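Local coordinates for biuret hydrolase (Pseudomonas sp., PDB 6C62), which hydrolyses 1-carboxybiuret to urea-1,3-dicarboxylate and ammonia in the bacterial breakdown of atrazine, at residues Y125-E130 with N172-V177. Numbering follows the deposited sequence.
Sequences YGFTTE and NGSIRV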
ATOM      1  N   TYR A 125      -0.999  -6.153 -20.908  1.00 15.35           N
ATOM      2  CA  TYR A 125      -2.439  -6.332 -20.614  1.00 16.42           C
ATOM      3  C   TYR A 125      -3.104  -7.222 -21.661  1.00 16.71           C
ATOM      4  O   TYR A 125      -3.541  -6.741 -22.713  1.00 17.52           O
ATOM      5  CB  TYR A 125      -3.160  -4.979 -20.568  1.00 15.94           C
ATOM      6  CG  TYR A 125      -4.476  -4.899 -19.760  1.00 15.00           C
ATOM      7  CD1 TYR A 125      -4.970  -5.969 -19.001  1.00 15.06           C
ATOM      8  CD2 TYR A 125      -5.187  -3.705 -19.703  1.00 15.39           C
ATOM      9  CE1 TYR A 125      -6.134  -5.859 -18.272  1.00 14.24           C
ATOM     10  CE2 TYR A 125      -6.352  -3.570 -18.897  1.00 15.47           C
ATOM     11  CZ  TYR A 125      -6.817  -4.658 -18.186  1.00 15.01           C
ATOM     12  OH  TYR A 125      -7.993  -4.577 -17.447  1.00 17.75           O
ATOM     13  N   GLY A 126      -3.130  -8.508 -21.419  1.00 18.78           N
ATOM     14  CA  GLY A 126      -3.717  -9.481 -22.391  1.00 18.12           C
ATOM     15  C   GLY A 126      -3.206 -10.873 -22.157  1.00 19.81           C
ATOM     16  O   GLY A 126      -2.130 -11.033 -21.562  1.00 23.93           O
ATOM     17  N   PHE A 127      -3.972 -11.885 -22.553  1.00 16.14           N
ATOM     18  CA  PHE A 127      -3.546 -13.276 -22.418  1.00 15.09           C
ATOM     19  C   PHE A 127      -3.351 -14.021 -23.713  1.00 15.42           C
ATOM     20  O   PHE A 127      -3.319 -15.250 -23.695  1.00 15.71           O
ATOM     21  CB  PHE A 127      -4.592 -14.014 -21.619  1.00 14.60           C
ATOM     22  CG  PHE A 127      -4.626 -13.625 -20.177  1.00 13.62           C
ATOM     23  CD1 PHE A 127      -3.497 -13.781 -19.389  1.00 13.80           C
ATOM     24  CD2 PHE A 127      -5.777 -13.161 -19.607  1.00 13.69           C
ATOM     25  CE1 PHE A 127      -3.515 -13.399 -18.050  1.00 14.74           C
ATOM     26  CE2 PHE A 127      -5.831 -12.831 -18.236  1.00 14.72           C
ATOM     27  CZ  PHE A 127      -4.686 -12.941 -17.483  1.00 14.86           C
ATOM     28  N   THR A 128      -3.204 -13.322 -24.834  1.00 16.66           N
ATOM     29  CA  THR A 128      -3.123 -14.011 -26.146  1.00 15.89           C
ATOM     30  C   THR A 128      -1.964 -13.633 -27.081  1.00 18.13           C
ATOM     31  O   THR A 128      -1.755 -14.311 -28.073  1.00 17.51           O
ATOM     32  CB  THR A 128      -4.419 -13.767 -26.899  1.00 16.68           C
ATOM     33  OG1 THR A 128      -4.524 -12.369 -27.244  1.00 16.83           O
ATOM     34  CG2 THR A 128      -5.660 -14.239 -26.034  1.00 17.52           C
ATOM     35  N   THR A 129      -1.199 -12.594 -26.754  1.00 16.90           N
ATOM     36  CA  THR A 129      -0.099 -12.085 -27.589  1.00 18.20           C
ATOM     37  C   THR A 129      -0.534 -11.914 -29.051  1.00 17.75           C
ATOM     38  O   THR A 129       0.089 -12.433 -29.979  1.00 17.77           O
ATOM     39  CB  THR A 129       1.195 -12.938 -27.476  1.00 16.85           C
ATOM     40  OG1 THR A 129       1.417 -13.256 -26.111  1.00 18.02           O
ATOM     41  CG2 THR A 129       2.427 -12.134 -28.008  1.00 15.27           C
ATOM     42  N   GLU A 130      -1.673 -11.269 -29.209  1.00 16.28           N
ATOM     43  CA  GLU A 130      -2.165 -10.813 -30.486  1.00 19.11           C
ATOM     44  C   GLU A 130      -1.881  -9.320 -30.570  1.00 17.01           C
ATOM     45  O   GLU A 130      -2.748  -8.478 -30.302  1.00 23.95           O
ATOM     46  CB  GLU A 130      -3.661 -11.146 -30.600  1.00 21.06           C
ATOM     47  CG  GLU A 130      -3.890 -12.673 -30.701  1.00 23.88           C
ATOM     48  CD  GLU A 130      -5.379 -13.049 -30.659  1.00 30.08           C
ATOM     49  OE1 GLU A 130      -6.039 -13.001 -29.546  1.00 31.00           O
ATOM     50  OE2 GLU A 130      -5.869 -13.412 -31.758  1.00 29.71           O
ATOM     51  N   ASN A 172      -1.443 -11.703 -13.581  1.00 12.00           N
ATOM     52  CA  ASN A 172      -2.679 -12.448 -13.390  1.00 11.72           C
ATOM     53  C   ASN A 172      -2.694 -13.763 -14.180  1.00 11.14           C
ATOM     54  O   ASN A 172      -3.757 -14.375 -14.334  1.00 11.10           O
ATOM     55  CB  ASN A 172      -3.814 -11.576 -13.880  1.00 13.36           C
ATOM     56  CG  ASN A 172      -3.971 -10.298 -13.038  1.00 14.15           C
ATOM     57  OD1 ASN A 172      -4.129 -10.374 -11.816  1.00 15.00           O
ATOM     58  ND2 ASN A 172      -3.909  -9.123 -13.701  1.00 15.39           N
ATOM     59  N   GLY A 173      -1.541 -14.190 -14.678  1.00 10.43           N
ATOM     60  CA  GLY A 173      -1.427 -15.423 -15.447  1.00 10.46           C
ATOM     61  C   GLY A 173      -0.420 -15.475 -16.554  1.00 10.61           C
ATOM     62  O   GLY A 173      -0.258 -16.512 -17.169  1.00 13.26           O
ATOM     63  N   SER A 174       0.290 -14.429 -16.815  1.00 10.15           N
ATOM     64  CA  SER A 174       1.035 -14.307 -18.053  1.00 10.73           C
ATOM     65  C   SER A 174       2.303 -15.136 -18.262  1.00 10.69           C
ATOM     66  O   SER A 174       2.892 -15.044 -19.345  1.00 11.11           O
ATOM     67  CB  SER A 174       1.309 -12.814 -18.314  1.00 11.42           C
ATOM     68  OG  SER A 174       0.091 -12.240 -18.771  1.00 13.64           O
ATOM     69  N   ILE A 175       2.725 -15.919 -17.266  1.00 10.11           N
ATOM     70  CA  ILE A 175       3.702 -16.982 -17.458  1.00 10.76           C
ATOM     71  C   ILE A 175       2.990 -18.316 -17.593  1.00 10.55           C
ATOM     72  O   ILE A 175       3.275 -19.133 -18.499  1.00 10.74           O
ATOM     73  CB  ILE A 175       4.696 -17.066 -16.285  1.00 10.92           C
ATOM     74  CG1 ILE A 175       5.730 -15.955 -16.403  1.00 11.51           C
ATOM     75  CG2 ILE A 175       5.421 -18.427 -16.218  1.00 11.94           C
ATOM     76  CD1 ILE A 175       6.585 -15.747 -15.137  1.00 12.82           C
ATOM     77  N   ARG A 176       2.074 -18.549 -16.669  1.00 10.60           N
ATOM     78  CA  ARG A 176       1.320 -19.794 -16.637  1.00 10.17           C
ATOM     79  C   ARG A 176       0.458 -20.027 -17.883  1.00 10.53           C
ATOM     80  O   ARG A 176       0.374 -21.161 -18.348  1.00 10.35           O
ATOM     81  CB  ARG A 176       0.504 -19.847 -15.328  1.00  9.75           C
ATOM     82  CG  ARG A 176       1.396 -19.910 -14.116  1.00  9.22           C
ATOM     83  CD  ARG A 176       0.570 -19.528 -12.896  1.00  9.63           C
ATOM     84  NE  ARG A 176       0.242 -18.106 -12.894  1.00  9.69           N
ATOM     85  CZ  ARG A 176      -0.705 -17.553 -12.130  1.00 10.09           C
ATOM     86  NH1 ARG A 176      -1.449 -18.310 -11.366  1.00  9.91           N
ATOM     87  NH2 ARG A 176      -0.915 -16.225 -12.135  1.00  9.42           N
ATOM     88  N   VAL A 177      -0.168 -19.000 -18.440  1.00 10.83           N
ATOM     89  CA  VAL A 177      -0.999 -19.161 -19.610  1.00 11.61           C
ATOM     90  C   VAL A 177      -0.174 -19.620 -20.875  1.00 13.19           C
ATOM     91  O   VAL A 177      -0.535 -20.646 -21.511  1.00 13.12           O
ATOM     92  CB  VAL A 177      -1.858 -17.893 -19.877  1.00 12.04           C
ATOM     93  CG1 VAL A 177      -2.595 -17.969 -21.221  1.00 11.56           C
ATOM     94  CG2 VAL A 177      -2.885 -17.702 -18.725  1.00 12.54           C
TER
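F127 reaches across to the turn N172-V177 with its ring. F127 CG is anti to its carbonyl carbon (chi1 -71°), which brings CG nearer that turn than CB. F127 CZ is 3.6 Å from N172 O, hydrogen-bonded to T401 OG1. N172 CB lies in the ring plane at the edge, 4.0 Å from F127 CZ. N172 ND2 is held elsewhere, by T305. Nearer the ring's attachment, F127 CD1 touches V177 CG2 at 4.0 Å, the side chains crossing at about a right angle. The other methyl, V177 CG1, packs on the backbone O of F127 at 3.7 Å. G173 lets the ring approach: its CA is 3.9 Å from F127 CE1, and a CB there would be tight against the ring and N172 O. S174 OG lies obliquely to the ring, 3.9 Å from F127 CE1, and is hydrogen-bonded to S150 N. An alanine at F127 would probably open a gap beside N172 and V177 and leave one side of S174 less enclosed. V177 N hydrogen-bonds to G173 O. S174 is probably the acyl-ester nucleophile, with S150 and K74 as its charge relay, consistent with the Ser-Ser-Lys catalytic site of the amidase signature family.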